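Local coordinates for protein 2,3-dihydroxy-2,3-dihydrophenylpropionate dehydrogenase (PDB 5XTF) that oxidises cis-dihydrodiols of naphthalene to 1,2-dihydroxynaphthalene with NAD(+) as electron acceptor, as a tetrameric short-chain dehydrogenase of aromatic hydrocarbon catabolism, at residues B[156-159]-B[160-164]; B[110-113]-B[114-118]; B[239-243]-B[244-248]; B[141-144]-B[145-149]. All blocks are in the same frame, centred on the assembly; numbering follows the deposited sequence.

Contact 1 of 4, residues B[156-159]-B[160-164]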
loop_
_atom_site.group_PDB
_atom_site.type_symbol
_atom_site.label_atom_id
_atom_site.label_comp_id
_atom_site.label_asym_id
_atom_site.label_seq_id
_atom_site.Cartn_x
_atom_site.Cartn_y
_atom_site.Cartn_z
ATOM N N MET B 156 -1.413 11.004 15.243
ATOM C CA MET B 156 -1.187 9.765 15.955
ATOM C C MET B 156 0.214 9.253 15.668
ATOM O O MET B 156 0.754 9.431 14.570
ATOM C CB MET B 156 -2.208 8.697 15.560
ATOM C CG MET B 156 -3.618 8.958 16.068
ATOM S SD MET B 156 -4.831 7.845 15.324
ATOM C CE MET B 156 -5.409 8.801 13.933
ATOM N N THR B 157 0.804 8.621 16.662
ATOM C CA THR B 157 2.039 7.885 16.458
ATOM C C THR B 157 1.677 6.478 15.979
ATOM O O THR B 157 1.037 5.703 16.705
ATOM C CB THR B 157 2.866 7.852 17.746
ATOM O OG1 THR B 157 3.296 9.180 18.088
ATOM C CG2 THR B 157 4.074 6.949 17.593
ATOM N N ALA B 158 2.036 6.174 14.735
ATOM C CA ALA B 158 1.958 4.822 14.205
ATOM C C ALA B 158 3.291 4.147 14.483
ATOM O O ALA B 158 3.784 4.225 15.611
ATOM C CB ALA B 158 1.622 4.842 12.713
ATOM N N SER B 159 3.905 3.527 13.474
ATOM C CA SER B 159 5.136 2.760 13.665
ATOM C C SER B 159 5.611 2.229 12.312
ATOM O O SER B 159 4.829 2.126 11.358
ATOM C CB SER B 159 4.909 1.603 14.657
ATOM O OG SER B 159 6.048 0.783 14.805
ATOM N N VAL B 160 6.903 1.889 12.232
ATOM C CA VAL B 160 7.364 1.148 11.056
ATOM C C VAL B 160 6.659 -0.195 10.998
ATOM O O VAL B 160 6.467 -0.763 9.913
ATOM C CB VAL B 160 8.901 0.976 11.049
ATOM C CG1 VAL B 160 9.353 0.080 12.183
ATOM C CG2 VAL B 160 9.375 0.407 9.704
ATOM N N SER B 161 6.247 -0.715 12.157
ATOM C CA SER B 161 5.447 -1.928 12.241
ATOM C C SER B 161 4.065 -1.768 11.623
ATOM O O SER B 161 3.368 -2.773 11.432
ATOM C CB SER B 161 5.310 -2.359 13.701
ATOM O OG SER B 161 6.538 -2.866 14.215
ATOM N N SER B 162 3.644 -0.536 11.323
ATOM C CA SER B 162 2.412 -0.336 10.573
ATOM C C SER B 162 2.544 -0.744 9.106
ATOM O O SER B 162 1.523 -0.910 8.437
ATOM C CB SER B 162 1.978 1.128 10.644
ATOM O OG SER B 162 1.885 1.580 11.979
ATOM N N HIS B 163 3.764 -0.889 8.588
ATOM C CA HIS B 163 3.996 -1.139 7.166
ATOM C C HIS B 163 4.747 -2.433 6.896
ATOM O O HIS B 163 4.435 -3.122 5.924
ATOM C CB HIS B 163 4.777 0.040 6.535
ATOM C CG HIS B 163 4.337 1.383 7.027
ATOM N ND1 HIS B 163 3.166 1.982 6.609
ATOM C CD2 HIS B 163 4.886 2.224 7.937
ATOM C CE1 HIS B 163 3.024 3.143 7.227
ATOM N NE2 HIS B 163 4.051 3.310 8.042
ATOM N N ALA B 164 5.720 -2.787 7.732
ATOM C CA ALA B 164 6.580 -3.938 7.500
ATOM C C ALA B 164 6.619 -4.808 8.750
ATOM O O ALA B 164 6.156 -4.410 9.824
ATOM C CB ALA B 164 8.002 -3.502 7.105
HETATM O O HOH W 1 8.355 -1.270 14.992
#

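Contact 2 of 4, residues B[110-113]-B[114-118]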
loop_
_atom_site.group_PDB
_atom_site.type_symbol
_atom_site.label_atom_id
_atom_site.label_comp_id
_atom_site.label_asym_id
_atom_site.label_seq_id
_atom_site.Cartn_x
_atom_site.Cartn_y
_atom_site.Cartn_z
ATOM N N TYR B 110 7.527 -7.077 22.779
ATOM C CA TYR B 110 8.753 -7.846 23.013
ATOM C C TYR B 110 8.742 -9.160 22.229
ATOM O O TYR B 110 9.085 -10.225 22.748
ATOM C CB TYR B 110 8.970 -8.078 24.516
ATOM C CG TYR B 110 9.105 -6.777 25.288
ATOM C CD1 TYR B 110 10.356 -6.212 25.528
ATOM C CD2 TYR B 110 7.982 -6.091 25.745
ATOM C CE1 TYR B 110 10.484 -5.008 26.213
ATOM C CE2 TYR B 110 8.101 -4.883 26.432
ATOM C CZ TYR B 110 9.355 -4.352 26.661
ATOM O OH TYR B 110 9.485 -3.167 27.341
ATOM N N MET B 111 8.321 -9.070 20.964
ATOM C CA MET B 111 8.362 -10.175 20.000
ATOM C C MET B 111 7.596 -11.408 20.484
ATOM O O MET B 111 7.977 -12.542 20.169
ATOM C CB MET B 111 9.806 -10.554 19.646
ATOM C CG MET B 111 10.743 -9.376 19.391
ATOM S SD MET B 111 10.273 -8.362 17.971
ATOM C CE MET B 111 10.368 -9.565 16.632
ATOM N N LEU B 112 6.507 -11.201 21.230
ATOM C CA LEU B 112 5.689 -12.303 21.727
ATOM C C LEU B 112 5.311 -13.255 20.595
ATOM O O LEU B 112 4.711 -12.838 19.602
ATOM C CB LEU B 112 4.433 -11.741 22.400
ATOM C CG LEU B 112 3.443 -12.810 22.867
ATOM C CD1 LEU B 112 4.077 -13.687 23.935
ATOM C CD2 LEU B 112 2.144 -12.214 23.360
ATOM N N ASN B 113 5.683 -14.532 20.735
ATOM C CA ASN B 113 5.422 -15.531 19.700
ATOM C C ASN B 113 3.998 -16.061 19.775
ATOM O O ASN B 113 3.402 -16.160 20.847
ATOM C CB ASN B 113 6.385 -16.710 19.813
ATOM C CG ASN B 113 7.782 -16.359 19.362
ATOM O OD1 ASN B 113 8.051 -16.244 18.167
ATOM N ND2 ASN B 113 8.685 -16.182 20.320
ATOM N N ILE B 114 3.463 -16.432 18.611
ATOM C CA ILE B 114 2.105 -16.950 18.549
ATOM C C ILE B 114 2.014 -18.368 19.111
ATOM O O ILE B 114 0.909 -18.834 19.406
ATOM C CB ILE B 114 1.596 -16.884 17.097
ATOM C CG1 ILE B 114 0.086 -17.190 17.015
ATOM C CG2 ILE B 114 2.425 -17.810 16.199
ATOM C CD1 ILE B 114 -0.813 -16.111 17.624
ATOM N N GLU B 115 3.146 -19.061 19.283
ATOM C CA GLU B 115 3.148 -20.384 19.903
ATOM C C GLU B 115 2.950 -20.344 21.415
ATOM O O GLU B 115 2.580 -21.363 22.001
ATOM C CB GLU B 115 4.455 -21.117 19.606
ATOM C CG GLU B 115 4.593 -21.611 18.169
ATOM C CD GLU B 115 5.756 -20.962 17.448
ATOM O OE1 GLU B 115 5.957 -21.263 16.240
ATOM O OE2 GLU B 115 6.462 -20.145 18.100
ATOM N N GLU B 116 3.184 -19.207 22.054
ATOM C CA GLU B 116 3.094 -19.097 23.502
ATOM C C GLU B 116 1.713 -19.504 24.007
ATOM O O GLU B 116 0.730 -19.451 23.264
ATOM C CB GLU B 116 3.388 -17.659 23.934
ATOM C CG GLU B 116 4.725 -17.147 23.456
ATOM C CD GLU B 116 5.883 -17.634 24.304
ATOM O OE1 GLU B 116 5.936 -17.272 25.505
ATOM O OE2 GLU B 116 6.738 -18.376 23.762
ATOM N N PRO B 117 1.620 -19.907 25.279
ATOM C CA PRO B 117 0.317 -20.278 25.849
ATOM C C PRO B 117 -0.689 -19.138 25.785
ATOM O O PRO B 117 -0.364 -17.980 26.056
ATOM C CB PRO B 117 0.658 -20.650 27.298
ATOM C CG PRO B 117 2.073 -20.213 27.511
ATOM C CD PRO B 117 2.726 -20.259 26.182
ATOM N N TRP B 118 -1.931 -19.490 25.439
ATOM C CA TRP B 118 -2.943 -18.481 25.147
ATOM C C TRP B 118 -3.128 -17.502 26.299
ATOM O O TRP B 118 -3.390 -16.318 26.068
ATOM C CB TRP B 118 -4.272 -19.150 24.797
ATOM C CG TRP B 118 -5.381 -18.166 24.634
ATOM C CD1 TRP B 118 -6.456 -17.997 25.453
ATOM C CD2 TRP B 118 -5.504 -17.187 23.597
ATOM N NE1 TRP B 118 -7.254 -16.976 24.984
ATOM C CE2 TRP B 118 -6.692 -16.464 23.844
ATOM C CE3 TRP B 118 -4.729 -16.857 22.477
ATOM C CZ2 TRP B 118 -7.120 -15.423 23.019
ATOM C CZ3 TRP B 118 -5.156 -15.820 21.650
ATOM C CH2 TRP B 118 -6.342 -15.116 21.928
#

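Contact 3 of 4, residues B[239-243]-B[244-248]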
loop_
_atom_site.group_PDB
_atom_site.type_symbol
_atom_site.label_atom_id
_atom_site.label_comp_id
_atom_site.label_asym_id
_atom_site.label_seq_id
_atom_site.Cartn_x
_atom_site.Cartn_y
_atom_site.Cartn_z
ATOM N N PHE B 239 22.316 4.035 10.809
ATOM C CA PHE B 239 22.396 4.467 12.192
ATOM C C PHE B 239 21.010 4.407 12.801
ATOM O O PHE B 239 19.999 4.350 12.092
ATOM C CB PHE B 239 22.989 5.873 12.313
ATOM C CG PHE B 239 22.061 6.976 11.900
ATOM C CD1 PHE B 239 21.359 7.705 12.853
ATOM C CD2 PHE B 239 21.917 7.317 10.562
ATOM C CE1 PHE B 239 20.509 8.739 12.475
ATOM C CE2 PHE B 239 21.069 8.352 10.174
ATOM C CZ PHE B 239 20.366 9.064 11.127
ATOM N N ALA B 240 20.982 4.372 14.130
ATOM C CA ALA B 240 19.748 4.479 14.891
ATOM C C ALA B 240 19.570 5.928 15.313
ATOM O O ALA B 240 20.522 6.585 15.745
ATOM C CB ALA B 240 19.767 3.562 16.113
ATOM N N ALA B 241 18.355 6.435 15.149
ATOM C CA ALA B 241 18.072 7.828 15.440
ATOM C C ALA B 241 17.669 7.995 16.896
ATOM O O ALA B 241 16.987 7.142 17.476
ATOM C CB ALA B 241 16.967 8.359 14.527
ATOM N N LYS B 242 18.126 9.094 17.483
ATOM C CA LYS B 242 17.630 9.533 18.769
ATOM C C LYS B 242 16.208 10.060 18.604
ATOM O O LYS B 242 15.867 10.619 17.556
ATOM C CB LYS B 242 18.524 10.642 19.331
ATOM C CG LYS B 242 20.006 10.284 19.501
ATOM C CD LYS B 242 20.298 9.651 20.873
ATOM C CE LYS B 242 21.726 9.901 21.356
ATOM N NZ LYS B 242 22.499 8.654 21.600
ATOM N N PRO B 243 15.360 9.909 19.620
ATOM C CA PRO B 243 14.004 10.481 19.535
ATOM C C PRO B 243 13.988 11.943 19.106
ATOM O O PRO B 243 13.045 12.375 18.426
ATOM C CB PRO B 243 13.464 10.299 20.956
ATOM C CG PRO B 243 14.229 9.111 21.501
ATOM C CD PRO B 243 15.597 9.196 20.893
ATOM N N GLU B 244 15.020 12.715 19.473
ATOM C CA GLU B 244 15.112 14.116 19.071
ATOM C C GLU B 244 15.142 14.281 17.559
ATOM O O GLU B 244 14.845 15.369 17.059
ATOM C CB GLU B 244 16.368 14.765 19.675
ATOM C CG GLU B 244 17.621 14.671 18.777
ATOM C CD GLU B 244 18.917 15.109 19.464
ATOM O OE1 GLU B 244 19.122 14.751 20.645
ATOM O OE2 GLU B 244 19.738 15.807 18.817
ATOM N N ASP B 245 15.497 13.233 16.825
ATOM C CA ASP B 245 15.665 13.338 15.385
ATOM C C ASP B 245 14.372 13.156 14.608
ATOM O O ASP B 245 14.333 13.498 13.419
ATOM C CB ASP B 245 16.678 12.302 14.877
ATOM C CG ASP B 245 18.085 12.521 15.421
ATOM O OD1 ASP B 245 18.536 13.689 15.550
ATOM O OD2 ASP B 245 18.747 11.502 15.720
ATOM N N VAL B 246 13.315 12.640 15.229
ATOM C CA VAL B 246 12.159 12.191 14.468
ATOM C C VAL B 246 10.940 13.096 14.675
ATOM O O VAL B 246 9.833 12.734 14.269
ATOM C CB VAL B 246 11.838 10.717 14.772
ATOM C CG1 VAL B 246 13.099 9.869 14.613
ATOM C CG2 VAL B 246 11.252 10.550 16.167
ATOM N N VAL B 247 11.123 14.294 15.239
ATOM C CA VAL B 247 9.974 15.121 15.609
ATOM C C VAL B 247 9.484 16.048 14.500
ATOM O O VAL B 247 8.327 16.490 14.551
ATOM C CB VAL B 247 10.288 15.976 16.850
ATOM C CG1 VAL B 247 10.594 15.079 18.046
ATOM C CG2 VAL B 247 11.443 16.930 16.563
ATOM N N ALA B 248 10.325 16.383 13.517
ATOM C CA ALA B 248 9.902 17.330 12.490
ATOM C C ALA B 248 8.583 16.958 11.811
ATOM O O ALA B 248 7.755 17.864 11.622
ATOM C CB ALA B 248 11.018 17.521 11.447
#

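Contact 4 of 4, residues B[141-144]-B[145-149]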
loop_
_atom_site.group_PDB
_atom_site.type_symbol
_atom_site.label_atom_id
_atom_site.label_comp_id
_atom_site.label_asym_id
_atom_site.label_seq_id
_atom_site.Cartn_x
_atom_site.Cartn_y
_atom_site.Cartn_z
ATOM N N SER B 141 -11.920 11.026 21.084
ATOM C CA SER B 141 -13.269 11.279 21.586
ATOM C C SER B 141 -13.289 12.437 22.587
ATOM O O SER B 141 -14.141 13.330 22.512
ATOM C CB SER B 141 -13.806 10.004 22.233
ATOM O OG SER B 141 -15.052 10.227 22.854
ATOM N N ALA B 142 -12.337 12.458 23.513
ATOM C CA ALA B 142 -12.304 13.532 24.500
ATOM C C ALA B 142 -11.885 14.870 23.895
ATOM O O ALA B 142 -12.293 15.926 24.395
ATOM C CB ALA B 142 -11.368 13.153 25.639
ATOM N N ALA B 143 -11.075 14.864 22.829
ATOM C CA ALA B 143 -10.568 16.116 22.284
ATOM C C ALA B 143 -11.481 16.724 21.229
ATOM O O ALA B 143 -11.400 17.935 20.994
ATOM C CB ALA B 143 -9.168 15.922 21.699
ATOM N N LEU B 144 -12.379 15.928 20.634
ATOM C CA LEU B 144 -13.159 16.302 19.458
ATOM C C LEU B 144 -13.908 17.625 19.637
ATOM O O LEU B 144 -13.672 18.554 18.853
ATOM C CB LEU B 144 -14.138 15.184 19.091
ATOM C CG LEU B 144 -14.629 15.194 17.643
ATOM C CD1 LEU B 144 -13.481 15.051 16.684
ATOM C CD2 LEU B 144 -15.600 14.079 17.405
ATOM N N PRO B 145 -14.784 17.779 20.644
ATOM C CA PRO B 145 -15.543 19.036 20.726
ATOM C C PRO B 145 -14.652 20.272 20.704
ATOM O O PRO B 145 -15.009 21.266 20.056
ATOM C CB PRO B 145 -16.318 18.888 22.039
ATOM C CG PRO B 145 -16.377 17.407 22.292
ATOM C CD PRO B 145 -15.072 16.899 21.795
ATOM N N GLU B 146 -13.462 20.208 21.311
ATOM C CA GLU B 146 -12.560 21.357 21.304
ATOM C C GLU B 146 -11.817 21.513 19.980
ATOM O O GLU B 146 -11.561 22.643 19.549
ATOM C CB GLU B 146 -11.573 21.239 22.465
ATOM C CG GLU B 146 -12.239 21.478 23.828
ATOM C CD GLU B 146 -12.822 22.901 23.953
ATOM O OE1 GLU B 146 -12.160 23.869 23.499
ATOM O OE2 GLU B 146 -13.952 23.056 24.479
ATOM N N LEU B 147 -11.466 20.404 19.321
ATOM C CA LEU B 147 -10.868 20.486 17.989
ATOM C C LEU B 147 -11.838 21.054 16.958
ATOM O O LEU B 147 -11.406 21.742 16.022
ATOM C CB LEU B 147 -10.375 19.104 17.558
ATOM C CG LEU B 147 -9.244 18.523 18.414
ATOM C CD1 LEU B 147 -8.944 17.108 18.015
ATOM C CD2 LEU B 147 -7.999 19.376 18.249
ATOM N N LYS B 148 -13.139 20.779 17.103
ATOM C CA LYS B 148 -14.130 21.330 16.181
ATOM C C LYS B 148 -14.261 22.845 16.306
ATOM O O LYS B 148 -14.549 23.526 15.310
ATOM C CB LYS B 148 -15.489 20.673 16.417
ATOM C CG LYS B 148 -15.558 19.199 16.041
ATOM C CD LYS B 148 -17.015 18.768 15.845
ATOM C CE LYS B 148 -17.129 17.267 15.602
ATOM N NZ LYS B 148 -18.548 16.808 15.698
ATOM N N LYS B 149 -14.094 23.375 17.523
ATOM C CA LYS B 149 -14.182 24.814 17.737
ATOM C C LYS B 149 -13.006 25.538 17.118
ATOM O O LYS B 149 -13.133 26.695 16.709
ATOM C CB LYS B 149 -14.239 25.120 19.227
ATOM C CG LYS B 149 -15.502 24.637 19.932
ATOM C CD LYS B 149 -15.439 25.141 21.368
ATOM C CE LYS B 149 -16.332 24.387 22.312
ATOM N NZ LYS B 149 -16.352 25.091 23.625
HETATM O O HOH W 2 -13.367 18.498 23.719
#

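Contact 1 of 4, residues B[156-159]-B[160-164]
Ser159 and Ser162 are joined through their backbones where the chain leaves strand 153-157 and winds into a single 3-10 turn, residues 160-162. Ser162 N donates to Ser159 O at 2.9 Å, closing the turn. One residue on, Val160 O takes both His163 N and Ala164 N, so the winding is tied again. The Ser159 side chain adds a side-chain tie. Its OG, trans to the backbone N (chi1 176°), turns forward along the chain and accepts from Ser161 N at 3.0 Å, making an ST turn; serine suits this place because its short hydroxyl can reach back to the chain. The same OG binds Tyr172 OH and stands 3.1 Å from an ordered water oxygen. Ser159 and Tyr172, with Lys176 four residues beyond the tyrosine, are consistent with the Ser-Tyr-Lys catalytic residues of the short-chain dehydrogenases, and so are probably catalytic; Lys176 is known to bind NAD(+). Ser162 faces back over the preceding segment, its OG 3.4 Å from Ala158 CB, and the hydroxyl is hydrogen-bonded to Lys176 O. His163 CD2 lies 3.4 Å from Ser159 O, while Ser162 CB sits over one face of the His163 ring, 4.0 Å above its plane. The far nitrogen, His163 NE2, is hydrogen-bonded to Ser200 OG on the adjoining strand 195-201.

Contact 2 of 4, residues B[110-113]-B[114-118]
Asn113 and Glu116, the residues most covered here, form the ends of a type I beta turn. Asn113 O receives Glu116 N at 3.3 Å with a fairly straight N-H (158°). Glu116 also brings its side chain to this carbonyl: CG, anti to its own carbonyl carbon (chi1 -56°), comes to 3.1 Å from Asn113 O. A further bend at chi2 turns the carboxylate off the line of the chain, leaving the methylenes to do the touching. Their other neighbour is Leu112, whose CD1 meets Glu116 CG at 3.6 Å, the two side chains passing at a slant. Leucine suits this buried spot because its branched apolar end packs between the Glu116 methylenes and the side chains of Lys120 and Ser124, on the helix that the turn introduces; Pro117 occupies the N-cap position of helix 118-150. Ile114, at the first inner corner of the turn, points away from the preceding segment and packs on Phe137 of the second subunit, while its backbone N bonds Glu189 of that subunit. Glu115 OE2 lies 3.8 Å from Asn113 CB. Inside the turn there is thus one backbone bond and otherwise contacts of carbon with carbon or oxygen, and the charge of Glu115 is paired across the interface, its OE1 forming a salt bridge with Lys148 of the second subunit.

Contact 3 of 4, residues B[239-243]-B[244-248]
Lys242 O is held by Asp245 N at 2.7 Å, the shortest sound bond of this turn, with the N-H nearly straight (162°). Asp245 also answers in the reverse direction. Its CG is anti to the carbonyl carbon (chi1 -64°), which swings the carboxylate back along the chain until OD2 accepts Lys242 N at 3.0 Å, a weak bond because the angle is poor. Aspartate is well matched to this task, its single methylene being long enough to return to a backbone N-H three residues earlier. The same OD2 rests 3.8 Å from Ala241 CB, where a small methyl leaves room for the carboxylate. With an alanine here, Lys242 N would probably lose its side-chain acceptor and Lys260 of the third subunit its long, weak ion partner. Pro243 follows as the first residue of the 3-10 turn, and proline fits because its ring fixes phi while the turn asks nothing of its missing N-H. Its carbonyl serves a residue farther along: Val246 N reaches Pro243 O at 3.2 Å almost in line (173°). Val246 CG1 meets Ala241 CB at 4.2 Å. This loop, between strand 195-201 and helix 248-254, lies against helix 34-46, with Val246 on the NAD(+)-binding residue Ile35 and Val247 on Leu39, while Phe261 of the third subunit packs on Ala241 and Val246.

Contact 4 of 4, residues B[141-144]-B[145-149]
Ala143 and Leu147 meet one helical turn apart, Ala143 CB lying 3.9 Å from Leu147 CD1. On another side of the helix Leu144 and Lys148 do the same: the extended lysine runs its aliphatic part across the leucine, bringing CE to 3.8 Å from Leu144 CG. Leu144 owes this position to a first torsion that holds CG anti to the backbone N (chi1 -158°). Two regular backbone bonds support the pairs, Leu147 N to Ala143 O and Lys148 N to Leu144 O. Ala143 O also receives Glu146 N, weakly. Between Leu144 and Glu146, Pro145 introduces a proline kink in helix 118-150. It has no N-H to offer, so its CD faces Ser141 O instead, and the ring is pressed tightly on the preceding residue, with CD 3.3 Å from Leu144 CB. The opened turn admits a water, which donates to Ala142 O at 2.9 Å and accepts Glu146 N at 3.0 Å, replacing the direct bond. Farther out, Ala143 packs on Ile88 of helix 81-95, while Leu144 and Leu147 both reach Ile194. A serine in place of Leu147 would probably open a gap against Ala143 and Ile194 and set a hydroxyl among apolar neighbours. Lys149 NZ forms a salt bridge with Glu146 OE2 at 3.3 Å, its hydrogen bond weak. Lys148 NZ forms another with Glu115 of the second subunit.

Contact 1 is the most buried of the four, set at the end of an inner strand of the parallel Rossmann-type sheet; contacts 2, 3 and 4 are partly buried and meet other subunits. Contact 2 leads into helix 118-150 and contact 4 lies near its far end, their centres 38 Å apart, yet both face the second subunit and supply opposite ends of the same type of intersubunit salt bridge. Contact 3 adjoins the third subunit instead. Contacts 1 and 3 each wind a 3-10 turn beside NAD(+)-binding residues, with hydroxyls dominating the first and a carboxylate the second. Contact 4 alone lies wholly within an alpha-helix, combining apolar pairs with a hydrated kink.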